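Local coordinates for protein methyl-coenzyme M reductase subunit beta (Methanosarcina barkeri, PDB 1E6Y) that forms part of the methyl-coenzyme M reductase complex, which releases methane by reducing methyl-coenzyme M with coenzyme B, using the nickel cofactor F430, at residues G370-N373 against V378-H381; A209-Y214 against F385-V390; S200-M205 against S404-S409; T327-N332 against G351-F356. One frame throughout, in Å; residues are numbered along the deposited sequence. Where two conformers were deposited one is given.

Interaction 1 (G370-N373 against V378-H381)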
loop_
_atom_site.group_PDB
_atom_site.type_symbol
_atom_site.label_atom_id
_atom_site.label_comp_id
_atom_site.label_asym_id
_atom_site.label_seq_id
_atom_site.Cartn_x
_atom_site.Cartn_y
_atom_site.Cartn_z
ATOM N N GLY E 370 20.589 -15.088 -1.575
ATOM C CA GLY E 370 20.640 -14.292 -2.791
ATOM C C GLY E 370 19.483 -13.341 -3.043
ATOM O O GLY E 370 19.609 -12.425 -3.857
ATOM N N VAL E 371 18.352 -13.562 -2.381
ATOM C CA VAL E 371 17.172 -12.726 -2.604
ATOM C C VAL E 371 17.171 -11.461 -1.747
ATOM O O VAL E 371 16.399 -10.534 -1.993
ATOM C CB VAL E 371 15.856 -13.513 -2.352
ATOM C CG1 VAL E 371 15.856 -14.796 -3.164
ATOM C CG2 VAL E 371 15.683 -13.807 -0.866
ATOM N N PHE E 372 18.088 -11.399 -0.787
ATOM C CA PHE E 372 18.134 -10.288 0.153
ATOM C C PHE E 372 18.879 -9.077 -0.396
ATOM O O PHE E 372 19.611 -9.171 -1.382
ATOM C CB PHE E 372 18.760 -10.744 1.471
ATOM C CG PHE E 372 17.904 -11.706 2.239
ATOM C CD1 PHE E 372 18.048 -13.077 2.063
ATOM C CD2 PHE E 372 16.912 -11.240 3.096
ATOM C CE1 PHE E 372 17.215 -13.973 2.730
ATOM C CE2 PHE E 372 16.076 -12.126 3.768
ATOM C CZ PHE E 372 16.229 -13.496 3.586
ATOM N N ASN E 373 18.642 -7.931 0.232
ATOM C CA ASN E 373 19.254 -6.672 -0.175
ATOM C C ASN E 373 19.149 -5.651 0.954
ATOM O O ASN E 373 18.486 -5.899 1.964
ATOM C CB ASN E 373 18.586 -6.131 -1.452
ATOM C CG ASN E 373 17.072 -6.074 -1.346
ATOM O OD1 ASN E 373 16.510 -5.091 -0.864
ATOM N ND2 ASN E 373 16.403 -7.123 -1.813
ATOM N N VAL E 378 14.200 -7.552 6.138
ATOM C CA VAL E 378 14.978 -8.434 7.003
ATOM C C VAL E 378 16.419 -7.958 7.183
ATOM O O VAL E 378 16.989 -8.087 8.266
ATOM C CB VAL E 378 14.992 -9.875 6.449
ATOM C CG1 VAL E 378 15.819 -10.788 7.347
ATOM C CG2 VAL E 378 13.569 -10.396 6.333
ATOM N N THR E 379 16.992 -7.375 6.133
ATOM C CA THR E 379 18.435 -7.143 6.095
ATOM C C THR E 379 18.851 -5.680 5.915
ATOM O O THR E 379 20.015 -5.396 5.625
ATOM C CB THR E 379 19.097 -7.992 4.987
ATOM O OG1 THR E 379 18.321 -7.900 3.785
ATOM C CG2 THR E 379 19.189 -9.452 5.414
ATOM N N ARG E 380 17.922 -4.757 6.156
ATOM C CA ARG E 380 18.197 -3.343 6.068
ATOM C C ARG E 380 18.915 -2.768 7.284
ATOM O O ARG E 380 19.401 -1.642 7.260
ATOM C CB ARG E 380 16.900 -2.534 5.872
ATOM C CG ARG E 380 15.864 -2.722 6.979
ATOM C CD ARG E 380 14.681 -1.803 6.667
ATOM N NE ARG E 380 14.960 -0.408 6.942
ATOM C CZ ARG E 380 14.085 0.575 6.933
ATOM N NH1 ARG E 380 14.413 1.815 7.220
ATOM N NH2 ARG E 380 12.801 0.322 6.620
ATOM N N HIS E 381 18.896 -3.493 8.394
ATOM C CA HIS E 381 19.092 -2.858 9.695
ATOM C C HIS E 381 20.499 -2.352 9.963
ATOM O O HIS E 381 20.673 -1.239 10.465
ATOM C CB HIS E 381 18.649 -3.811 10.794
ATOM C CG HIS E 381 17.300 -4.404 10.545
ATOM N ND1 HIS E 381 16.135 -3.675 10.697
ATOM C CD2 HIS E 381 16.936 -5.578 9.987
ATOM C CE1 HIS E 381 15.121 -4.378 10.236
ATOM N NE2 HIS E 381 15.575 -5.538 9.797
#
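The phenyl ring of F372 presses its rim against V378 and T379, where the loop joining helix 348-358 to helix 387-395, which carries part of the coenzyme B pocket, doubles back on itself. The meeting is by edge: CE2 of F372 lies 3.7 Å from V378 CB, and V378 CG2 sits in the plane of the ring. One carbon further round, CD2 of F372 comes to 3.7 Å from CG2 of T379, whose side chain crosses the phenylalanine at about a right angle. V378 touches coenzyme B as well, so the same small residue serves both the loop interior and the pocket wall.

A single polar bond straps the two segments together. The hydroxyl OG1 of T379 donates to the backbone oxygen of N373 at 2.7 Å, approaching from 32° out of the carbonyl plane. A chi1 of 45° tucks this OG1 between the threonine's own backbone N and carbonyl carbon, and so turns it to N373 while CG2 is left for the phenyl ring. A valine here would put a methyl where OG1 stands, and would probably leave the N373 carbonyl without this donor and push the two segments apart. F356 meets the F372 ring edge-to-face, while H376 meets it at about 45°. The N373 side chain turns back along its own segment: ND2 of N373 makes a weak bond to the carbonyl oxygen of V371, at 3.4 Å.

Interaction 2 (A209-Y214 against F385-V390)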
loop_
_atom_site.group_PDB
_atom_site.type_symbol
_atom_site.label_atom_id
_atom_site.label_comp_id
_atom_site.label_asym_id
_atom_site.label_seq_id
_atom_site.Cartn_x
_atom_site.Cartn_y
_atom_site.Cartn_z
ATOM N N ALA E 209 32.890 -5.942 -2.461
ATOM C CA ALA E 209 33.378 -4.594 -2.741
ATOM C C ALA E 209 32.316 -3.747 -3.434
ATOM O O ALA E 209 32.035 -2.622 -3.011
ATOM C CB ALA E 209 34.633 -4.657 -3.593
ATOM N N LEU E 210 31.710 -4.301 -4.483
ATOM C CA LEU E 210 30.660 -3.602 -5.219
ATOM C C LEU E 210 29.439 -3.353 -4.337
ATOM O O LEU E 210 28.866 -2.260 -4.352
ATOM C CB LEU E 210 30.253 -4.404 -6.462
ATOM C CG LEU E 210 29.199 -3.755 -7.368
ATOM C CD1 LEU E 210 29.652 -2.368 -7.798
ATOM C CD2 LEU E 210 28.958 -4.634 -8.578
ATOM N N SER E 211 29.071 -4.357 -3.544
ATOM C CA SER E 211 27.956 -4.234 -2.612
ATOM C C SER E 211 28.207 -3.142 -1.572
ATOM O O SER E 211 27.309 -2.367 -1.254
ATOM C CB SER E 211 27.704 -5.571 -1.911
ATOM O OG SER E 211 26.695 -5.445 -0.926
ATOM N N SER E 212 29.442 -3.061 -1.084
ATOM C CA SER E 212 29.830 -2.032 -0.123
ATOM C C SER E 212 29.680 -0.636 -0.723
ATOM O O SER E 212 29.209 0.288 -0.061
ATOM C CB SER E 212 31.277 -2.248 0.323
ATOM O OG SER E 212 31.421 -3.484 1.003
ATOM N N ILE E 213 30.065 -0.501 -1.988
ATOM C CA ILE E 213 29.935 0.761 -2.708
ATOM C C ILE E 213 28.468 1.173 -2.808
ATOM O O ILE E 213 28.115 2.303 -2.471
ATOM C CB ILE E 213 30.564 0.649 -4.117
ATOM C CG1 ILE E 213 32.089 0.576 -3.986
ATOM C CG2 ILE E 213 30.148 1.833 -4.991
ATOM C CD1 ILE E 213 32.795 0.123 -5.239
ATOM N N TYR E 214 27.604 0.220 -3.151
ATOM C CA TYR E 214 26.172 0.488 -3.246
ATOM C C TYR E 214 25.571 0.778 -1.871
ATOM O O TYR E 214 24.836 1.752 -1.702
ATOM C CB TYR E 214 25.441 -0.699 -3.880
ATOM C CG TYR E 214 25.636 -0.840 -5.378
ATOM C CD1 TYR E 214 25.782 -2.099 -5.958
ATOM C CD2 TYR E 214 25.579 0.274 -6.223
ATOM C CE1 TYR E 214 25.857 -2.252 -7.341
ATOM C CE2 TYR E 214 25.657 0.130 -7.608
ATOM C CZ TYR E 214 25.793 -1.136 -8.157
ATOM O OH TYR E 214 25.857 -1.296 -9.521
ATOM N N PHE E 385 26.936 -2.985 6.592
ATOM C CA PHE E 385 28.013 -3.906 6.959
ATOM C C PHE E 385 27.629 -5.381 6.836
ATOM O O PHE E 385 28.475 -6.261 7.015
ATOM C CB PHE E 385 28.502 -3.615 8.382
ATOM C CG PHE E 385 28.971 -2.200 8.588
ATOM C CD1 PHE E 385 28.406 -1.404 9.581
ATOM C CD2 PHE E 385 29.946 -1.647 7.760
ATOM C CE1 PHE E 385 28.802 -0.076 9.748
ATOM C CE2 PHE E 385 30.349 -0.318 7.917
ATOM C CZ PHE E 385 29.774 0.467 8.913
ATOM N N ALA E 386 26.372 -5.650 6.491
ATOM C CA ALA E 386 25.874 -7.023 6.434
ATOM C C ALA E 386 25.745 -7.544 5.001
ATOM O O ALA E 386 26.246 -8.622 4.677
ATOM C CB ALA E 386 24.528 -7.119 7.154
ATOM N N ILE E 387 25.095 -6.765 4.142
ATOM C CA ILE E 387 24.796 -7.192 2.779
ATOM C C ILE E 387 26.021 -7.501 1.901
ATOM O O ILE E 387 25.981 -8.435 1.098
ATOM C CB ILE E 387 23.868 -6.157 2.081
ATOM C CG1 ILE E 387 22.460 -6.259 2.677
ATOM C CG2 ILE E 387 23.816 -6.391 0.569
ATOM C CD1 ILE E 387 21.805 -7.617 2.472
ATOM N N PRO E 388 27.141 -6.769 2.082
ATOM C CA PRO E 388 28.356 -7.141 1.345
ATOM C C PRO E 388 28.820 -8.578 1.600
ATOM O O PRO E 388 29.254 -9.268 0.676
ATOM C CB PRO E 388 29.381 -6.115 1.818
ATOM C CG PRO E 388 28.557 -4.914 2.109
ATOM C CD PRO E 388 27.296 -5.459 2.739
ATOM N N CYS E 389 28.639 -9.052 2.831
ATOM C CA CYS E 389 28.942 -10.438 3.178
ATOM C C CYS E 389 28.004 -11.417 2.476
ATOM O O CYS E 389 28.426 -12.489 2.038
ATOM C CB CYS E 389 28.849 -10.637 4.690
ATOM S SG CYS E 389 29.867 -9.490 5.636
ATOM N N VAL E 390 26.736 -11.035 2.354
ATOM C CA VAL E 390 25.753 -11.853 1.650
ATOM C C VAL E 390 26.105 -12.001 0.167
ATOM O O VAL E 390 26.053 -13.101 -0.375
ATOM C CB VAL E 390 24.332 -11.259 1.794
ATOM C CG1 VAL E 390 23.313 -12.135 1.081
ATOM C CG2 VAL E 390 23.974 -11.132 3.265
#
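At S211 and P388 the backbones of two helices come unusually close, their CA atoms 4.9 Å apart. The segment 209-214 is a regular stretch within helix 204-221, whereas 385-390 covers a short approach and the opening turn of helix 387-395. This is close helix-to-helix packing through small residues, in the largely helical C-terminal part of the subunit. Proline suits the first turn of a helix, where a backbone nitrogen needs no hydrogen to give, and its compact ring is consistent with the close approach of the neighbouring helix.

The hydroxyl of S211 does most of the touching. With OG anti to the backbone N (chi1 175°), it is directed into the angle between I387 and P388, where OG is 3.3 Å from P388 CA and 3.4 Å from I387 CG2. P388 N is as near, but it carries no hydrogen and cannot bond to the serine, so the approach is one of van der Waals contact. I387 divides its work: the CG2 methyl meets S211, while the branch ending in CD1 leads away to pack on T379. S212 OG also comes near P388 in one of its two modelled conformers, so this touch is less certain; the polar partner of the hydroxyl is the carbonyl of S208, one turn back in its own helix.

Elsewhere the helices face other neighbours. L210 and I213 pack on helices 29-40 and 425-429, and C389 on helix 296-318. Between the two helices the proline ring lies against S211, with P388 CG 3.6 Å from S211 OG.

Interaction 3 (S200-M205 against S404-S409)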
loop_
_atom_site.group_PDB
_atom_site.type_symbol
_atom_site.label_atom_id
_atom_site.label_comp_id
_atom_site.label_asym_id
_atom_site.label_seq_id
_atom_site.Cartn_x
_atom_site.Cartn_y
_atom_site.Cartn_z
ATOM N N SER E 200 29.814 -9.588 -10.467
ATOM C CA SER E 200 31.184 -9.834 -10.020
ATOM C C SER E 200 31.807 -11.069 -10.668
ATOM O O SER E 200 32.982 -11.363 -10.444
ATOM C CB SER E 200 31.222 -9.992 -8.498
ATOM O OG SER E 200 30.857 -11.306 -8.101
ATOM N N ASN E 201 31.010 -11.801 -11.444
ATOM C CA ASN E 201 31.435 -13.067 -12.042
ATOM C C ASN E 201 31.825 -14.089 -10.971
ATOM O O ASN E 201 32.786 -14.846 -11.130
ATOM C CB ASN E 201 32.594 -12.826 -13.015
ATOM C CG ASN E 201 32.165 -12.055 -14.253
ATOM O OD1 ASN E 201 31.886 -12.648 -15.296
ATOM N ND2 ASN E 201 32.065 -10.731 -14.128
ATOM N N ARG E 202 31.037 -14.113 -9.897
ATOM C CA ARG E 202 31.220 -14.993 -8.755
ATOM C C ARG E 202 32.587 -14.809 -8.093
ATOM O O ARG E 202 33.147 -15.767 -7.565
ATOM C CB ARG E 202 30.975 -16.453 -9.127
ATOM C CG ARG E 202 29.540 -16.705 -9.602
ATOM C CD ARG E 202 29.498 -18.096 -10.215
ATOM N NE ARG E 202 28.698 -19.037 -9.423
ATOM C CZ ARG E 202 27.481 -19.389 -9.841
ATOM N NH1 ARG E 202 26.718 -20.240 -9.161
ATOM N NH2 ARG E 202 26.995 -18.892 -10.984
ATOM N N ASN E 203 33.106 -13.583 -8.127
ATOM C CA ASN E 203 34.310 -13.224 -7.388
ATOM C C ASN E 203 33.881 -12.679 -6.034
ATOM O O ASN E 203 33.336 -11.577 -5.948
ATOM C CB ASN E 203 35.110 -12.159 -8.150
ATOM C CG ASN E 203 36.436 -11.823 -7.479
ATOM O OD1 ASN E 203 36.474 -11.390 -6.328
ATOM N ND2 ASN E 203 37.527 -11.981 -8.220
ATOM N N ALA E 204 34.172 -13.437 -4.981
ATOM C CA ALA E 204 33.695 -13.129 -3.634
ATOM C C ALA E 204 34.026 -11.710 -3.167
ATOM O O ALA E 204 33.125 -10.945 -2.813
ATOM C CB ALA E 204 34.242 -14.150 -2.644
ATOM N N MET E 205 35.302 -11.337 -3.211
ATOM C CA MET E 205 35.714 -10.043 -2.679
ATOM C C MET E 205 35.310 -8.860 -3.556
ATOM O O MET E 205 35.088 -7.761 -3.054
ATOM C CB MET E 205 37.219 -10.005 -2.426
ATOM C CG MET E 205 37.630 -8.812 -1.578
ATOM S SD MET E 205 39.378 -8.756 -1.204
ATOM C CE MET E 205 39.598 -10.399 -0.462
ATOM N N SER E 404 19.246 -19.497 -7.537
ATOM C CA SER E 404 20.650 -19.227 -7.803
ATOM C C SER E 404 20.827 -17.924 -8.571
ATOM O O SER E 404 19.851 -17.302 -8.998
ATOM C CB SER E 404 21.244 -20.377 -8.616
ATOM O OG SER E 404 20.507 -20.584 -9.808
ATOM N N ILE E 405 22.085 -17.537 -8.756
ATOM C CA ILE E 405 22.443 -16.372 -9.556
ATOM C C ILE E 405 21.821 -16.460 -10.950
ATOM O O ILE E 405 21.201 -15.510 -11.423
ATOM C CB ILE E 405 23.984 -16.254 -9.685
ATOM C CG1 ILE E 405 24.600 -15.948 -8.317
ATOM C CG2 ILE E 405 24.350 -15.169 -10.681
ATOM C CD1 ILE E 405 26.102 -16.137 -8.268
ATOM N N GLU E 406 21.927 -17.634 -11.563
ATOM C CA GLU E 406 21.370 -17.877 -12.891
ATOM C C GLU E 406 19.849 -17.744 -12.886
ATOM O O GLU E 406 19.266 -17.206 -13.825
ATOM C CB GLU E 406 21.758 -19.275 -13.377
ATOM C CG GLU E 406 23.232 -19.621 -13.191
ATOM C CD GLU E 406 23.532 -20.232 -11.827
ATOM O OE1 GLU E 406 24.146 -19.548 -10.981
ATOM O OE2 GLU E 406 23.165 -21.407 -11.609
ATOM N N SER E 407 19.224 -18.203 -11.806
ATOM C CA SER E 407 17.770 -18.199 -11.679
ATOM C C SER E 407 17.196 -16.787 -11.661
ATOM O O SER E 407 16.225 -16.497 -12.361
ATOM C CB SER E 407 17.356 -18.934 -10.400
ATOM O OG SER E 407 15.956 -18.862 -10.188
ATOM N N THR E 408 17.795 -15.915 -10.856
ATOM C CA THR E 408 17.239 -14.584 -10.621
ATOM C C THR E 408 17.933 -13.489 -11.425
ATOM O O THR E 408 17.345 -12.437 -11.672
ATOM C CB THR E 408 17.310 -14.195 -9.124
ATOM O OG1 THR E 408 18.678 -14.007 -8.741
ATOM C CG2 THR E 408 16.686 -15.278 -8.255
ATOM N N SER E 409 19.180 -13.733 -11.819
ATOM C CA SER E 409 20.058 -12.656 -12.273
ATOM C C SER E 409 20.862 -12.999 -13.525
ATOM O O SER E 409 21.893 -12.382 -13.790
ATOM C CB SER E 409 21.022 -12.267 -11.148
ATOM O OG SER E 409 20.325 -12.025 -9.941
#
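R202 lays its side chain across I405 and ends on the carboxylate of E406, giving a contact with an apolar inner part and a charged outer one. The inner part is close: I405 CD1 rests 3.7 Å from R202 CG and lies over the centre of one face of the guanidinium group. At the outer edge E406, itself exposed, offers one oxygen to two nitrogens. R202 NH2 meets E406 OE1 at 2.9 Å and R202 NH1 meets the same atom at 3.2 Å, an end-on salt bridge in which the carboxylate oxygen lies near the guanidinium plane. The two planes are 38° apart, and both nitrogens approach OE1 from the same face of the carboxylate. A bend at chi3 (112°) turns the arginine's head towards the glutamate. Replacing R202 by a leucine would probably leave E406 without this charged mate and uncover part of the I405 methyl.

The arginine follows N201, where a Schellman motif ends helix 193-199, and precedes helix 204-221; P62 of the gamma subunit also packs on it. I405 opens helix 405-416 and, beyond the arginine, packs on helix 193-199, so the contact bridges the start of one helix and the turn between two others.

Interaction 4 (T327-N332 against G351-F356)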
loop_
_atom_site.group_PDB
_atom_site.type_symbol
_atom_site.label_atom_id
_atom_site.label_comp_id
_atom_site.label_asym_id
_atom_site.label_seq_id
_atom_site.Cartn_x
_atom_site.Cartn_y
_atom_site.Cartn_z
ATOM N N THR E 327 27.143 -16.948 10.229
ATOM C CA THR E 327 28.487 -16.379 10.320
ATOM C C THR E 327 28.443 -14.948 10.852
ATOM O O THR E 327 29.189 -14.596 11.762
ATOM C CB THR E 327 29.195 -16.378 8.947
ATOM O OG1 THR E 327 29.373 -17.727 8.497
ATOM C CG2 THR E 327 30.549 -15.707 9.051
ATOM N N LEU E 328 27.555 -14.134 10.288
ATOM C CA LEU E 328 27.395 -12.744 10.711
ATOM C C LEU E 328 26.925 -12.656 12.165
ATOM O O LEU E 328 27.377 -11.794 12.920
ATOM C CB LEU E 328 26.395 -12.027 9.795
ATOM C CG LEU E 328 26.936 -11.303 8.555
ATOM C CD1 LEU E 328 27.890 -12.202 7.783
ATOM C CD2 LEU E 328 25.769 -10.867 7.674
ATOM N N LEU E 329 26.049 -13.581 12.557
ATOM C CA LEU E 329 25.545 -13.642 13.927
ATOM C C LEU E 329 26.666 -14.027 14.886
ATOM O O LEU E 329 27.016 -13.267 15.791
ATOM C CB LEU E 329 24.408 -14.666 14.029
ATOM C CG LEU E 329 23.338 -14.486 15.117
ATOM C CD1 LEU E 329 22.265 -15.547 14.920
ATOM C CD2 LEU E 329 23.934 -14.594 16.514
ATOM N N TYR E 330 27.271 -15.182 14.638
ATOM C CA TYR E 330 28.174 -15.772 15.608
ATOM C C TYR E 330 29.572 -15.186 15.640
ATOM O O TYR E 330 30.174 -15.120 16.708
ATOM C CB TYR E 330 28.215 -17.290 15.429
ATOM C CG TYR E 330 26.939 -17.927 15.914
ATOM C CD1 TYR E 330 25.999 -18.416 15.010
ATOM C CD2 TYR E 330 26.561 -17.807 17.250
ATOM C CE1 TYR E 330 24.707 -18.741 15.420
ATOM C CE2 TYR E 330 25.279 -18.124 17.668
ATOM C CZ TYR E 330 24.353 -18.578 16.751
ATOM O OH TYR E 330 23.053 -18.769 17.154
ATOM N N PHE E 331 30.039 -14.640 14.520
ATOM C CA PHE E 331 31.322 -13.937 14.550
ATOM C C PHE E 331 31.248 -12.802 15.562
ATOM O O PHE E 331 32.132 -12.654 16.408
ATOM C CB PHE E 331 31.699 -13.364 13.177
ATOM C CG PHE E 331 32.897 -12.452 13.229
ATOM C CD1 PHE E 331 34.176 -12.980 13.378
ATOM C CD2 PHE E 331 32.728 -11.072 13.322
ATOM C CE1 PHE E 331 35.270 -12.150 13.645
ATOM C CE2 PHE E 331 33.814 -10.234 13.589
ATOM C CZ PHE E 331 35.086 -10.776 13.753
ATOM N N ASN E 332 30.170 -12.023 15.483
ATOM C CA ASN E 332 30.010 -10.846 16.323
ATOM C C ASN E 332 29.603 -11.189 17.749
ATOM O O ASN E 332 30.099 -10.589 18.702
ATOM C CB ASN E 332 28.995 -9.895 15.692
ATOM C CG ASN E 332 29.574 -9.160 14.506
ATOM O OD1 ASN E 332 30.439 -8.304 14.665
ATOM N ND2 ASN E 332 29.206 -9.590 13.305
ATOM N N GLY E 351 22.216 -8.456 15.065
ATOM C CA GLY E 351 20.768 -8.366 15.017
ATOM C C GLY E 351 20.218 -8.663 13.636
ATOM O O GLY E 351 19.318 -9.494 13.490
ATOM N N THR E 352 20.777 -8.010 12.619
ATOM C CA THR E 352 20.413 -8.297 11.236
ATOM C C THR E 352 20.560 -9.791 10.951
ATOM O O THR E 352 19.649 -10.414 10.404
ATOM C CB THR E 352 21.296 -7.506 10.246
ATOM O OG1 THR E 352 21.091 -6.101 10.437
ATOM C CG2 THR E 352 20.949 -7.866 8.805
ATOM N N ALA E 353 21.635 -10.382 11.465
ATOM C CA ALA E 353 21.944 -11.786 11.213
ATOM C C ALA E 353 20.969 -12.739 11.898
ATOM O O ALA E 353 20.708 -13.828 11.392
ATOM C CB ALA E 353 23.362 -12.091 11.651
ATOM N N VAL E 354 20.454 -12.338 13.058
ATOM C CA VAL E 354 19.448 -13.132 13.766
ATOM C C VAL E 354 18.188 -13.290 12.908
ATOM O O VAL E 354 17.768 -14.413 12.614
ATOM C CB VAL E 354 19.075 -12.487 15.126
ATOM C CG1 VAL E 354 17.875 -13.192 15.737
ATOM C CG2 VAL E 354 20.261 -12.566 16.082
ATOM N N GLY E 355 17.658 -12.170 12.423
ATOM C CA GLY E 355 16.468 -12.218 11.589
ATOM C C GLY E 355 16.735 -12.819 10.221
ATOM O O GLY E 355 15.900 -13.539 9.673
ATOM N N PHE E 356 17.915 -12.525 9.682
ATOM C CA PHE E 356 18.356 -13.053 8.395
ATOM C C PHE E 356 18.475 -14.579 8.445
ATOM O O PHE E 356 17.992 -15.264 7.542
ATOM C CB PHE E 356 19.693 -12.389 8.020
ATOM C CG PHE E 356 20.340 -12.937 6.774
ATOM C CD1 PHE E 356 21.727 -12.939 6.655
ATOM C CD2 PHE E 356 19.581 -13.432 5.717
ATOM C CE1 PHE E 356 22.348 -13.430 5.509
ATOM C CE2 PHE E 356 20.192 -13.931 4.569
ATOM C CZ PHE E 356 21.578 -13.930 4.465
#
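The methyl of A353 fits against the backbone and CB atoms of L328 and L329, where the axes of the two helical segments approach to 7.7 Å. Alanine is small enough for such an approach: A353 CB lies 3.2 Å from the backbone N of L329, and 3.6 Å from the CB of L328.

The two leucines divide the space around this methyl by their torsions. L329 has CG roughly anti to the backbone N (chi1 -153°), which carries the isobutyl group past A353 to V354. There its CG and CD1 each come to 3.8 Å from V354 CG2, the two side chains crossing at a slant. The branch that the valine presents is CG2, the one anti to its carbonyl carbon. The other methyl of L329, CD2, lies over the rim of one face of the Y330 ring. L328 is less relaxed, with chi1 at -91°, away from the usual staggered positions; its CB meets A353 while its two methyls reach the loop and helix around A386 and C389. Behind it, N332 ND2 gives a nearly straight bond of 2.9 Å to the carbonyl oxygen of L328, in that carbonyl's plane, and also bonds T307, while OD1 of N332 bonds the amide of C344. Helices 323-339 and 348-358, consecutive in the chain and with segment directions 140° apart, form a splayed antiparallel helical hairpin, with A353 at its close point.

Overall arrangement
From the N terminus, segment 200-205 opens the longest loop, which interaction 3 closes at 404-409. Just inside it, 209-214 on the same helix 204-221 opens the loop that interaction 2 closes at 385-390. Within that loop interactions 4 and 1 follow in series: 327-332 with 351-356 first, then 370-373 with 378-381. Thus the contacts nest and none cross. The three inner ones also touch in space: V378 packs on G355, I387 on N373, and V390 on F356. Together they tie the helical hairpin, the coenzyme B loop and helix 387-395 to helix 204-221, while interaction 3 touches none of the others in space but joins interaction 2 through helix 204-221.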